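Local coordinates for protein Non-reducing end alpha-L-arabinofuranosidase BoGH43B (PDB 5JOZ) that hydrolyses terminal non-reducing alpha-L-arabinofuranoside residues from xyloglucan branches, converting S units to X units during xyloglucan degradation, at residues 370-375 with 499-504; 216-221 with 280-285; 88-93 with 125-130; 381-386 with 405-410. All blocks are in the same frame, centred on the assembly; numbering follows the deposited sequence.

Interaction 1 of 4, residues 370-375 with 499-504; sequences LTASAK and DWFDFR. With CA (calcium ion), chain C.
Large and small side chains share the buried face of this antiparallel strand pair, whose segment axes run at 177° and approach to 4.6 Å. F501 and F503 form the bumps, each with CG anti to its backbone N, and A372 and A374 provide the low ground beside them. A374 CB meets F501 CD2 at 3.8 Å, while A372 CB lies 4.1 Å from F503 CD1, both methyls coming obliquely to the rings. L370 crosses obliquely past F503 and closes that end, its CD2 3.4 Å from F503 CZ.

On the reverse face W500 holds CG in the crowded position between N and the carbonyl carbon (chi1 48°), and the indole leans across the partner strand. K375 CB rests over its five-membered ring, 3.8 Å from the centroid, a CH-pi contact, while S373 OG lies at the ring edge. The extended K375 then runs alongside D499 to a salt bridge, NZ to OD2 3.3 Å, on the anti lone pair. D499 OD1, with the backbone O of D499, binds calcium; D313, G341 and two waters also bind it.

Strand 370-377 is flanked on its other side by 436-442, and 496-505 by 311-312. L389 of strand 389-392, in the second sheet of this concanavalin A-like domain, packs on A374 and F501, and W323 meets F501 edge-to-face.

Interaction 2 of 4, residues 216-221 with 280-285; sequences PSPVNP and DGWPKV
Residues S217 to N220 make a type I beta turn, followed by a cis peptide bond before P221, and this turn passes over 282-284 with S217 CA 6.5 Å from W282 CA. An ST turn fixes its start: S217 OG, anti to its own backbone N, accepts from V219 N at 3.0 Å. W282 is the platform beneath. Its indole presents one face, on which two C-H groups settle side by side. S217 CA stands above the six-membered ring, 3.6 Å from the centroid and 12° off the normal. P218 CD stands above the five-membered ring, 3.3 Å from that centroid and only 9° off the normal, with the pyrrolidine crossing the indole at about a right angle. V219 adds its CG2 methyl against W282 CB.

At the other end K284 reaches across. The chain is extended until chi4 bends it (78°), which places NZ between two backbone carbonyls. P221 O takes it in the carbonyl plane at 2.8 Å, and V219 O, with the donor above its plane, at 3.0 Å. A water joins the two halves, lying 2.6 Å from S217 OG and donating to P283 O.

The contact ties the end of one propeller blade, strand 215-216, to the last strand of the next, 283-284. R206 makes a cation-pi contact with W282, so the indole pi cloud meets both a cation and polarised C-H groups. The K284 ammonium, held here by two neutral carbonyls, would probably polarise both of them.

Interaction 3 of 4, residues 88-93 with 125-130; sequences YVIGTN and VDPSIE
T92 OG1 is the best-held polar atom that faces the other segment: one hydrogen bond grips it, to Y124 O just ahead of 125-130. Its chi1 of -35° lies well short of a staggered value and brings the hydroxyl up to the CD corner of P127, OG1 standing 3.1 Å from P127 CD. The remaining contact is apolar. I90 has CG1 anti to its backbone N, so CD1 projects between two partners, 4.0 Å from P127 CB and 3.8 Å from I129 CG2. Its CG2 methyl meets the backbone instead, 3.3 Å from P127 O, which itself hydrogen-bonds T79. Farther along, I129 CD1 reaches Y88 CB at 3.6 Å. An alanine in place of I90 would lose both CD1 contacts and would probably loosen the packing between P127 and I129. The axes of the strand segments come no nearer than 7.4 Å, consistent with strands of adjacent propeller blades packing through side chains.

D126 points away from this apolar seam, its OD2 accepting from G177 N. Its side chain comes within about 3 Å of that of E176, the inferred proton donor. That like-charge proximity would probably raise the acid's pKa, consistent with the modulating role inferred for D126.

Interaction 4 of 4, residues 381-386 with 405-410; sequences KVENEE and ERNGQR
Two hydrogen bonds carry this surface contact. R406 NH1 donates to E383 O at 2.9 Å, meeting a carbonyl lone pair from within the guanidinium plane. N407 N donates to E383 OE2 at 2.8 Å, approaching from above the carboxylate plane; E383 is extended beyond CG, and this stretches it to the hairpin tip. The bend at chi2 (-70°) folds R406 back, so that NH1 also donates to its neighbour's carbonyl, E405 O, at 2.8 Å. One nitrogen thus joins two backbone oxygens from different segments. An alanine at R406 would remove both of these bonds and would probably leave the turn carrying E383 less firmly held.

The motif is a beta hairpin: a type I' turn from R406 to Q409 links strands 397-406 and 409-418 of the concanavalin A-like domain. Beside its tip lies the type I turn V382 to E385, whose last residue reaches back to the residue ahead of the turn, E385 OE1 accepting from K381 N at 2.7 Å.

Charge attraction is looser. E383 OE1 is 4.4 Å from R406 NH1, well out of the guanidinium plane, so no N-H points at it.

Carbon contacts converge on E405 O, which E383 CA approaches at 3.4 Å as a C-H...O contact and E383 CG at 3.3 Å.

Along the chain the order is interaction 3, interaction 2, then interaction 1, with interaction 4 lying between the two strands that interaction 1 brings together. Interactions 3 and 2 belong to the family 43 catalytic region, centres 25 Å apart, and each joins successive four-stranded sheets. Interactions 1 and 4 belong to the concanavalin A-like domain, centres 24 Å apart: interaction 1 pairs strands of one sheet, while interaction 4 sits at a hairpin of the other. Across the protein, interactions 1 and 3 lie 36 Å apart between centres, on opposite sides of the chain's centre. The calcium site is therefore remote from the inferred catalytic residues around D126.

Interaction 1 of 4, residues 370-375 with 499-504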
loop_
_atom_site.group_PDB
_atom_site.type_symbol
_atom_site.label_atom_id
_atom_site.label_comp_id
_atom_site.label_asym_id
_atom_site.label_seq_id
_atom_site.Cartn_x
_atom_site.Cartn_y
_atom_site.Cartn_z
ATOM N N LEU A 370 -16.863 4.883 -6.277
ATOM C CA LEU A 370 -17.288 4.482 -4.943
ATOM C C LEU A 370 -18.143 5.492 -4.214
ATOM O O LEU A 370 -18.221 6.664 -4.573
ATOM C CB LEU A 370 -16.095 4.078 -4.060
ATOM C CG LEU A 370 -15.009 5.033 -3.561
ATOM C CD1 LEU A 370 -15.526 6.232 -2.785
ATOM C CD2 LEU A 370 -14.047 4.217 -2.696
ATOM N N THR A 371 -18.781 4.981 -3.172
ATOM C CA THR A 371 -19.502 5.782 -2.213
ATOM C C THR A 371 -18.938 5.448 -0.847
ATOM O O THR A 371 -18.804 4.284 -0.490
ATOM C CB THR A 371 -21.009 5.477 -2.246
ATOM O OG1 THR A 371 -21.527 5.879 -3.515
ATOM C CG2 THR A 371 -21.750 6.238 -1.137
ATOM N N ALA A 372 -18.611 6.487 -0.095
ATOM C CA ALA A 372 -18.120 6.356 1.266
ATOM C C ALA A 372 -18.924 7.321 2.095
ATOM O O ALA A 372 -19.031 8.486 1.725
ATOM C CB ALA A 372 -16.654 6.728 1.326
ATOM N N SER A 373 -19.494 6.853 3.200
ATOM C CA SER A 373 -20.230 7.745 4.092
ATOM C C SER A 373 -20.129 7.296 5.536
ATOM O O SER A 373 -19.869 6.136 5.814
ATOM C CB SER A 373 -21.697 7.839 3.679
ATOM O OG SER A 373 -22.309 6.561 3.680
ATOM N N ALA A 374 -20.368 8.239 6.437
ATOM C CA ALA A 374 -20.233 8.009 7.860
ATOM C C ALA A 374 -21.225 8.866 8.618
ATOM O O ALA A 374 -21.341 10.059 8.351
ATOM C CB ALA A 374 -18.815 8.342 8.307
ATOM N N LYS A 375 -21.912 8.255 9.572
ATOM C CA LYS A 375 -22.764 8.975 10.506
ATOM C C LYS A 375 -21.882 9.379 11.690
ATOM O O LYS A 375 -21.261 8.519 12.323
ATOM C CB LYS A 375 -23.908 8.068 10.963
ATOM C CG LYS A 375 -25.018 8.715 11.785
ATOM C CD LYS A 375 -25.658 7.678 12.707
ATOM C CE LYS A 375 -27.110 7.966 13.029
ATOM N NZ LYS A 375 -27.639 6.961 14.002
ATOM N N ASP A 499 -20.744 6.477 14.375
ATOM C CA ASP A 499 -21.610 5.330 14.620
ATOM C C ASP A 499 -21.344 4.233 13.583
ATOM O O ASP A 499 -21.292 3.049 13.918
ATOM C CB ASP A 499 -23.079 5.770 14.562
ATOM C CG ASP A 499 -24.033 4.747 15.147
ATOM O OD1 ASP A 499 -23.587 3.695 15.659
ATOM O OD2 ASP A 499 -25.252 5.005 15.095
ATOM N N TRP A 500 -21.188 4.622 12.328
ATOM C CA TRP A 500 -20.833 3.668 11.290
ATOM C C TRP A 500 -20.113 4.337 10.136
ATOM O O TRP A 500 -20.029 5.562 10.087
ATOM C CB TRP A 500 -22.070 2.902 10.807
ATOM C CG TRP A 500 -23.292 3.733 10.485
ATOM C CD1 TRP A 500 -24.405 3.880 11.262
ATOM C CD2 TRP A 500 -23.533 4.489 9.295
ATOM N NE1 TRP A 500 -25.316 4.687 10.638
ATOM C CE2 TRP A 500 -24.815 5.067 9.422
ATOM C CE3 TRP A 500 -22.802 4.719 8.122
ATOM C CZ2 TRP A 500 -25.379 5.877 8.425
ATOM C CZ3 TRP A 500 -23.355 5.535 7.133
ATOM C CH2 TRP A 500 -24.628 6.114 7.299
ATOM N N PHE A 501 -19.576 3.508 9.242
ATOM C CA PHE A 501 -18.827 3.937 8.061
ATOM C C PHE A 501 -19.102 2.930 6.944
ATOM O O PHE A 501 -18.756 1.752 7.086
ATOM C CB PHE A 501 -17.326 3.984 8.372
ATOM C CG PHE A 501 -16.493 4.655 7.310
ATOM C CD1 PHE A 501 -16.193 4.005 6.107
ATOM C CD2 PHE A 501 -15.973 5.931 7.520
ATOM C CE1 PHE A 501 -15.417 4.623 5.140
ATOM C CE2 PHE A 501 -15.197 6.553 6.554
ATOM C CZ PHE A 501 -14.919 5.905 5.362
ATOM N N ASP A 502 -19.745 3.404 5.871
ATOM C CA ASP A 502 -20.036 2.631 4.668
ATOM C C ASP A 502 -18.954 2.853 3.637
ATOM O O ASP A 502 -18.536 3.978 3.406
ATOM C CB ASP A 502 -21.355 3.069 4.026
ATOM C CG ASP A 502 -22.583 2.607 4.791
ATOM O OD1 ASP A 502 -22.479 1.905 5.832
ATOM O OD2 ASP A 502 -23.682 2.960 4.329
ATOM N N PHE A 503 -18.534 1.778 2.990
ATOM C CA PHE A 503 -17.545 1.848 1.930
ATOM C C PHE A 503 -17.998 0.907 0.812
ATOM O O PHE A 503 -17.964 -0.310 0.985
ATOM C CB PHE A 503 -16.180 1.434 2.491
ATOM C CG PHE A 503 -15.020 1.842 1.628
ATOM C CD1 PHE A 503 -14.625 3.178 1.557
ATOM C CD2 PHE A 503 -14.320 0.897 0.883
ATOM C CE1 PHE A 503 -13.556 3.568 0.764
ATOM C CE2 PHE A 503 -13.250 1.281 0.089
ATOM C CZ PHE A 503 -12.869 2.621 0.031
ATOM N N ARG A 504 -18.447 1.463 -0.313
ATOM C CA ARG A 504 -18.977 0.654 -1.411
ATOM C C ARG A 504 -18.196 0.883 -2.694
ATOM O O ARG A 504 -18.248 1.967 -3.258
ATOM C CB ARG A 504 -20.453 0.972 -1.625
ATOM C CG ARG A 504 -21.182 -0.096 -2.422
ATOM C CD ARG A 504 -22.609 0.331 -2.690
ATOM N NE ARG A 504 -23.291 0.726 -1.455
ATOM C CZ ARG A 504 -24.033 -0.068 -0.678
ATOM N NH1 ARG A 504 -24.241 -1.353 -0.987
ATOM N NH2 ARG A 504 -24.591 0.441 0.427
HETATM CA CA CA C . -22.475 1.577 15.350
HETATM O O HOH W 1 -23.942 1.111 13.509
HETATM O O HOH W 2 -23.562 -0.161 16.644
#

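Interaction 2 of 4, residues 216-221 with 280-285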
loop_
_atom_site.group_PDB
_atom_site.type_symbol
_atom_site.label_atom_id
_atom_site.label_comp_id
_atom_site.label_asym_id
_atom_site.label_seq_id
_atom_site.Cartn_x
_atom_site.Cartn_y
_atom_site.Cartn_z
ATOM N N PRO A 216 22.761 -11.576 -19.625
ATOM C CA PRO A 216 21.377 -11.127 -19.737
ATOM C C PRO A 216 20.499 -12.083 -20.541
ATOM O O PRO A 216 21.000 -12.864 -21.349
ATOM C CB PRO A 216 21.523 -9.791 -20.464
ATOM C CG PRO A 216 22.711 -9.996 -21.373
ATOM C CD PRO A 216 23.622 -10.951 -20.654
ATOM N N SER A 217 19.192 -12.005 -20.319
ATOM C CA SER A 217 18.234 -12.764 -21.115
ATOM C C SER A 217 18.205 -12.235 -22.544
ATOM O O SER A 217 18.238 -11.016 -22.746
ATOM C CB SER A 217 16.829 -12.668 -20.535
ATOM O OG SER A 217 15.886 -13.303 -21.379
ATOM N N PRO A 218 18.125 -13.144 -23.530
ATOM C CA PRO A 218 17.909 -12.722 -24.916
ATOM C C PRO A 218 16.459 -12.309 -25.213
ATOM O O PRO A 218 16.185 -11.801 -26.296
ATOM C CB PRO A 218 18.280 -13.971 -25.731
ATOM C CG PRO A 218 17.997 -15.118 -24.826
ATOM C CD PRO A 218 18.197 -14.616 -23.408
ATOM N N VAL A 219 15.537 -12.554 -24.287
ATOM C CA VAL A 219 14.154 -12.134 -24.458
ATOM C C VAL A 219 13.733 -11.170 -23.342
ATOM O O VAL A 219 12.577 -11.135 -22.950
ATOM C CB VAL A 219 13.200 -13.343 -24.606
ATOM C CG1 VAL A 219 13.607 -14.179 -25.820
ATOM C CG2 VAL A 219 13.137 -14.203 -23.341
ATOM N N ASN A 220 14.674 -10.358 -22.859
ATOM C CA ASN A 220 14.311 -9.191 -22.052
ATOM C C ASN A 220 13.437 -8.215 -22.864
ATOM O O ASN A 220 13.633 -8.096 -24.074
ATOM C CB ASN A 220 15.550 -8.481 -21.511
ATOM C CG ASN A 220 16.017 -9.068 -20.185
ATOM O OD1 ASN A 220 15.226 -9.650 -19.442
ATOM N ND2 ASN A 220 17.307 -8.922 -19.882
ATOM N N PRO A 221 12.460 -7.550 -22.239
ATOM C CA PRO A 221 12.121 -7.672 -20.830
ATOM C C PRO A 221 11.183 -8.839 -20.510
ATOM O O PRO A 221 10.522 -9.392 -21.401
ATOM C CB PRO A 221 11.400 -6.354 -20.558
ATOM C CG PRO A 221 10.704 -6.056 -21.834
ATOM C CD PRO A 221 11.509 -6.672 -22.943
ATOM N N ASP A 280 15.459 -22.439 -24.039
ATOM C CA ASP A 280 16.780 -22.184 -23.460
ATOM C C ASP A 280 16.751 -21.853 -21.952
ATOM O O ASP A 280 17.794 -21.590 -21.361
ATOM C CB ASP A 280 17.485 -21.061 -24.235
ATOM C CG ASP A 280 17.666 -21.387 -25.728
ATOM O OD1 ASP A 280 17.940 -22.560 -26.074
ATOM O OD2 ASP A 280 17.546 -20.460 -26.562
ATOM N N GLY A 281 15.573 -21.881 -21.332
ATOM C CA GLY A 281 15.444 -21.596 -19.899
ATOM C C GLY A 281 15.337 -20.116 -19.551
ATOM O O GLY A 281 15.860 -19.693 -18.532
ATOM N N TRP A 282 14.627 -19.344 -20.380
ATOM C CA TRP A 282 14.411 -17.917 -20.140
ATOM C C TRP A 282 12.917 -17.607 -20.018
ATOM O O TRP A 282 12.123 -18.030 -20.864
ATOM C CB TRP A 282 15.028 -17.076 -21.261
ATOM C CG TRP A 282 16.527 -17.127 -21.325
ATOM C CD1 TRP A 282 17.278 -17.751 -22.276
ATOM C CD2 TRP A 282 17.458 -16.529 -20.411
ATOM N NE1 TRP A 282 18.610 -17.596 -22.008
ATOM C CE2 TRP A 282 18.755 -16.839 -20.877
ATOM C CE3 TRP A 282 17.326 -15.773 -19.237
ATOM C CZ2 TRP A 282 19.917 -16.408 -20.218
ATOM C CZ3 TRP A 282 18.474 -15.341 -18.580
ATOM C CH2 TRP A 282 19.757 -15.657 -19.078
ATOM N N PRO A 283 12.521 -16.862 -18.967
ATOM C CA PRO A 283 11.104 -16.616 -18.721
ATOM C C PRO A 283 10.562 -15.367 -19.428
ATOM O O PRO A 283 11.294 -14.396 -19.626
ATOM C CB PRO A 283 11.072 -16.412 -17.213
ATOM C CG PRO A 283 12.350 -15.690 -16.945
ATOM C CD PRO A 283 13.347 -16.158 -17.974
ATOM N N LYS A 284 9.291 -15.400 -19.807
ATOM C CA LYS A 284 8.618 -14.210 -20.313
ATOM C C LYS A 284 7.104 -14.307 -20.118
ATOM O O LYS A 284 6.528 -15.390 -20.203
ATOM C CB LYS A 284 8.945 -13.998 -21.795
ATOM C CG LYS A 284 8.597 -12.608 -22.327
ATOM C CD LYS A 284 8.839 -12.497 -23.829
ATOM C CE LYS A 284 8.742 -11.056 -24.337
ATOM N NZ LYS A 284 9.935 -10.205 -24.065
ATOM N N VAL A 285 6.466 -13.169 -19.864
ATOM C CA VAL A 285 5.004 -13.099 -19.839
ATOM C C VAL A 285 4.522 -12.942 -21.273
ATOM O O VAL A 285 4.806 -11.929 -21.894
ATOM C CB VAL A 285 4.522 -11.915 -18.970
ATOM C CG1 VAL A 285 3.017 -11.697 -19.114
ATOM C CG2 VAL A 285 4.919 -12.145 -17.515
HETATM O O HOH W 3 13.512 -12.885 -20.346
#

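Interaction 3 of 4, residues 88-93 with 125-130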
loop_
_atom_site.group_PDB
_atom_site.type_symbol
_atom_site.label_atom_id
_atom_site.label_comp_id
_atom_site.label_asym_id
_atom_site.label_seq_id
_atom_site.Cartn_x
_atom_site.Cartn_y
_atom_site.Cartn_z
ATOM N N TYR A 88 9.493 -14.937 6.940
ATOM C CA TYR A 88 10.446 -13.832 7.049
ATOM C C TYR A 88 9.978 -12.697 6.148
ATOM O O TYR A 88 9.606 -12.937 4.997
ATOM C CB TYR A 88 11.837 -14.267 6.581
ATOM C CG TYR A 88 12.519 -15.294 7.460
ATOM C CD1 TYR A 88 12.182 -16.636 7.378
ATOM C CD2 TYR A 88 13.507 -14.921 8.360
ATOM C CE1 TYR A 88 12.803 -17.581 8.174
ATOM C CE2 TYR A 88 14.136 -15.859 9.168
ATOM C CZ TYR A 88 13.777 -17.191 9.070
ATOM O OH TYR A 88 14.379 -18.133 9.868
ATOM N N VAL A 89 9.979 -11.474 6.682
ATOM C CA VAL A 89 9.698 -10.297 5.894
ATOM C C VAL A 89 10.798 -9.272 6.097
ATOM O O VAL A 89 10.959 -8.750 7.195
ATOM C CB VAL A 89 8.336 -9.670 6.242
ATOM C CG1 VAL A 89 8.150 -8.356 5.499
ATOM C CG2 VAL A 89 7.219 -10.625 5.867
ATOM N N ILE A 90 11.515 -8.966 5.019
ATOM C CA ILE A 90 12.614 -8.009 5.033
ATOM C C ILE A 90 12.152 -6.767 4.274
ATOM O O ILE A 90 11.447 -6.878 3.277
ATOM C CB ILE A 90 13.915 -8.631 4.423
ATOM C CG1 ILE A 90 15.159 -7.842 4.832
ATOM C CG2 ILE A 90 13.870 -8.713 2.905
ATOM C CD1 ILE A 90 16.462 -8.497 4.440
ATOM N N GLY A 91 12.518 -5.589 4.768
ATOM C CA GLY A 91 12.244 -4.338 4.062
ATOM C C GLY A 91 13.173 -3.244 4.514
ATOM O O GLY A 91 14.146 -3.506 5.232
ATOM N N THR A 92 12.887 -2.021 4.093
ATOM C CA THR A 92 13.642 -0.844 4.541
ATOM C C THR A 92 12.706 0.243 5.092
ATOM O O THR A 92 11.680 0.539 4.492
ATOM C CB THR A 92 14.445 -0.241 3.384
ATOM O OG1 THR A 92 14.905 -1.283 2.524
ATOM C CG2 THR A 92 15.640 0.547 3.906
ATOM N N ASN A 93 13.083 0.832 6.223
ATOM C CA ASN A 93 12.390 1.982 6.826
ATOM C C ASN A 93 13.274 3.227 6.644
ATOM O O ASN A 93 14.395 3.268 7.151
ATOM C CB ASN A 93 12.136 1.674 8.308
ATOM C CG ASN A 93 11.431 2.802 9.056
ATOM O OD1 ASN A 93 11.795 3.980 8.960
ATOM N ND2 ASN A 93 10.431 2.430 9.846
ATOM N N VAL A 125 17.881 0.037 -0.439
ATOM C CA VAL A 125 16.482 -0.084 -0.835
ATOM C C VAL A 125 16.272 -1.472 -1.434
ATOM O O VAL A 125 17.218 -2.079 -1.947
ATOM C CB VAL A 125 16.085 1.050 -1.825
ATOM C CG1 VAL A 125 16.621 0.806 -3.240
ATOM C CG2 VAL A 125 14.575 1.260 -1.835
ATOM N N ASP A 126 15.046 -1.978 -1.346
ATOM C CA ASP A 126 14.656 -3.230 -1.985
ATOM C C ASP A 126 15.518 -4.435 -1.594
ATOM O O ASP A 126 15.971 -5.186 -2.454
ATOM C CB ASP A 126 14.649 -3.049 -3.515
ATOM C CG ASP A 126 13.670 -1.981 -3.977
ATOM O OD1 ASP A 126 12.884 -1.489 -3.142
ATOM O OD2 ASP A 126 13.681 -1.650 -5.185
ATOM N N PRO A 127 15.741 -4.632 -0.287
ATOM C CA PRO A 127 16.468 -5.832 0.109
ATOM C C PRO A 127 15.621 -7.056 -0.177
ATOM O O PRO A 127 14.426 -7.039 0.087
ATOM C CB PRO A 127 16.638 -5.650 1.621
ATOM C CG PRO A 127 15.456 -4.822 2.023
ATOM C CD PRO A 127 15.246 -3.877 0.876
ATOM N N SER A 128 16.225 -8.103 -0.723
ATOM C CA SER A 128 15.510 -9.348 -0.957
ATOM C C SER A 128 16.239 -10.490 -0.310
ATOM O O SER A 128 17.454 -10.439 -0.173
ATOM C CB SER A 128 15.367 -9.608 -2.448
ATOM O OG SER A 128 14.525 -10.723 -2.673
ATOM N N ILE A 129 15.490 -11.523 0.074
ATOM C CA ILE A 129 16.083 -12.740 0.628
ATOM C C ILE A 129 15.594 -13.953 -0.135
ATOM O O ILE A 129 14.527 -13.919 -0.732
ATOM C CB ILE A 129 15.815 -12.920 2.148
ATOM C CG1 ILE A 129 14.341 -12.688 2.508
ATOM C CG2 ILE A 129 16.685 -11.971 2.971
ATOM C CD1 ILE A 129 13.979 -13.136 3.910
ATOM N N GLU A 130 16.406 -15.005 -0.132
ATOM C CA GLU A 130 16.004 -16.292 -0.655
ATOM C C GLU A 130 16.723 -17.409 0.098
ATOM O O GLU A 130 17.892 -17.267 0.463
ATOM C CB GLU A 130 16.323 -16.381 -2.145
ATOM C CG GLU A 130 15.751 -17.620 -2.828
ATOM C CD GLU A 130 14.232 -17.600 -2.961
ATOM O OE1 GLU A 130 13.659 -18.700 -3.115
ATOM O OE2 GLU A 130 13.615 -16.504 -2.932
#

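Interaction 4 of 4, residues 381-386 with 405-410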
loop_
_atom_site.group_PDB
_atom_site.type_symbol
_atom_site.label_atom_id
_atom_site.label_comp_id
_atom_site.label_asym_id
_atom_site.label_seq_id
_atom_site.Cartn_x
_atom_site.Cartn_y
_atom_site.Cartn_z
ATOM N N LYS A 381 -16.955 23.491 19.729
ATOM C CA LYS A 381 -17.210 24.630 20.618
ATOM C C LYS A 381 -16.502 25.925 20.181
ATOM O O LYS A 381 -16.874 26.990 20.659
ATOM C CB LYS A 381 -16.848 24.279 22.072
ATOM N N VAL A 382 -15.508 25.844 19.288
ATOM C CA VAL A 382 -14.793 27.038 18.785
ATOM C C VAL A 382 -14.228 26.791 17.368
ATOM O O VAL A 382 -14.085 25.638 16.954
ATOM C CB VAL A 382 -13.717 27.501 19.808
ATOM C CG1 VAL A 382 -12.571 26.494 19.925
ATOM C CG2 VAL A 382 -13.214 28.915 19.512
ATOM N N GLU A 383 -13.923 27.861 16.627
ATOM C CA GLU A 383 -13.679 27.775 15.166
ATOM C C GLU A 383 -12.549 26.816 14.720
ATOM O O GLU A 383 -12.653 26.223 13.653
ATOM C CB GLU A 383 -13.498 29.181 14.542
ATOM C CG GLU A 383 -14.697 30.115 14.788
ATOM C CD GLU A 383 -14.937 31.190 13.719
ATOM O OE1 GLU A 383 -14.053 31.439 12.864
ATOM O OE2 GLU A 383 -16.033 31.804 13.749
ATOM N N ASN A 384 -11.520 26.632 15.557
ATOM C CA ASN A 384 -10.391 25.716 15.262
ATOM C C ASN A 384 -10.711 24.202 15.301
ATOM O O ASN A 384 -9.870 23.387 14.918
ATOM C CB ASN A 384 -9.153 26.021 16.156
ATOM C CG ASN A 384 -9.446 25.957 17.669
ATOM O OD1 ASN A 384 -10.016 26.888 18.238
ATOM N ND2 ASN A 384 -9.007 24.887 18.328
ATOM N N GLU A 385 -11.913 23.840 15.745
ATOM C CA GLU A 385 -12.275 22.454 16.029
ATOM C C GLU A 385 -13.062 21.883 14.874
ATOM O O GLU A 385 -14.010 22.512 14.365
ATOM C CB GLU A 385 -13.111 22.369 17.301
ATOM C CG GLU A 385 -12.361 22.830 18.539
ATOM C CD GLU A 385 -13.129 22.590 19.822
ATOM O OE1 GLU A 385 -14.374 22.649 19.800
ATOM O OE2 GLU A 385 -12.478 22.354 20.863
ATOM N N GLU A 386 -12.659 20.690 14.453
ATOM C CA GLU A 386 -13.242 20.070 13.282
ATOM C C GLU A 386 -13.110 18.556 13.311
ATOM O O GLU A 386 -12.213 17.998 13.951
ATOM C CB GLU A 386 -12.622 20.669 12.006
ATOM C CG GLU A 386 -11.109 20.539 11.936
ATOM C CD GLU A 386 -10.447 21.425 10.888
ATOM O OE1 GLU A 386 -10.981 22.519 10.560
ATOM O OE2 GLU A 386 -9.360 21.025 10.413
ATOM N N GLU A 405 -17.286 25.085 13.497
ATOM C CA GLU A 405 -18.092 26.228 13.934
ATOM C C GLU A 405 -17.589 27.467 13.197
ATOM O O GLU A 405 -16.394 27.741 13.182
ATOM C CB GLU A 405 -17.990 26.410 15.456
ATOM C CG GLU A 405 -19.056 27.315 16.088
ATOM C CD GLU A 405 -20.397 26.623 16.352
ATOM O OE1 GLU A 405 -21.343 27.319 16.776
ATOM O OE2 GLU A 405 -20.527 25.390 16.150
ATOM N N ARG A 406 -18.503 28.192 12.565
ATOM C CA ARG A 406 -18.173 29.411 11.850
ATOM C C ARG A 406 -19.166 30.477 12.246
ATOM O O ARG A 406 -20.363 30.299 12.069
ATOM C CB ARG A 406 -18.235 29.178 10.334
ATOM C CG ARG A 406 -17.085 28.356 9.764
ATOM C CD ARG A 406 -15.763 29.126 9.782
ATOM N NE ARG A 406 -14.605 28.317 9.383
ATOM C CZ ARG A 406 -13.905 27.498 10.172
ATOM N NH1 ARG A 406 -14.227 27.302 11.445
ATOM N NH2 ARG A 406 -12.865 26.852 9.672
ATOM N N ASN A 407 -18.661 31.570 12.805
ATOM C CA ASN A 407 -19.486 32.702 13.228
ATOM C C ASN A 407 -20.690 32.293 14.078
ATOM O O ASN A 407 -21.832 32.654 13.796
ATOM C CB ASN A 407 -19.881 33.522 11.998
ATOM C CG ASN A 407 -18.686 34.201 11.365
ATOM O OD1 ASN A 407 -17.792 34.676 12.062
ATOM N ND2 ASN A 407 -18.656 34.242 10.047
ATOM N N GLY A 408 -20.407 31.505 15.112
ATOM C CA GLY A 408 -21.435 31.007 16.033
ATOM C C GLY A 408 -22.479 30.076 15.439
ATOM O O GLY A 408 -23.525 29.856 16.052
ATOM N N GLN A 409 -22.212 29.543 14.245
ATOM C CA GLN A 409 -23.071 28.548 13.616
ATOM C C GLN A 409 -22.247 27.280 13.395
ATOM O O GLN A 409 -21.081 27.329 12.999
ATOM C CB GLN A 409 -23.608 29.044 12.281
ATOM C CG GLN A 409 -24.566 30.227 12.372
ATOM C CD GLN A 409 -25.154 30.624 11.018
ATOM O OE1 GLN A 409 -24.568 30.370 9.966
ATOM N NE2 GLN A 409 -26.321 31.248 11.042
ATOM N N ARG A 410 -22.865 26.146 13.669
ATOM C CA ARG A 410 -22.272 24.867 13.382
ATOM C C ARG A 410 -22.493 24.632 11.909
ATOM O O ARG A 410 -23.600 24.850 11.418
ATOM C CB ARG A 410 -22.964 23.803 14.202
ATOM C CG ARG A 410 -22.283 22.451 14.192
ATOM C CD ARG A 410 -23.085 21.556 15.114
ATOM N NE ARG A 410 -22.840 20.145 14.891
ATOM C CZ ARG A 410 -23.737 19.239 14.518
ATOM N NH1 ARG A 410 -25.007 19.544 14.295
ATOM N NH2 ARG A 410 -23.338 17.986 14.372
#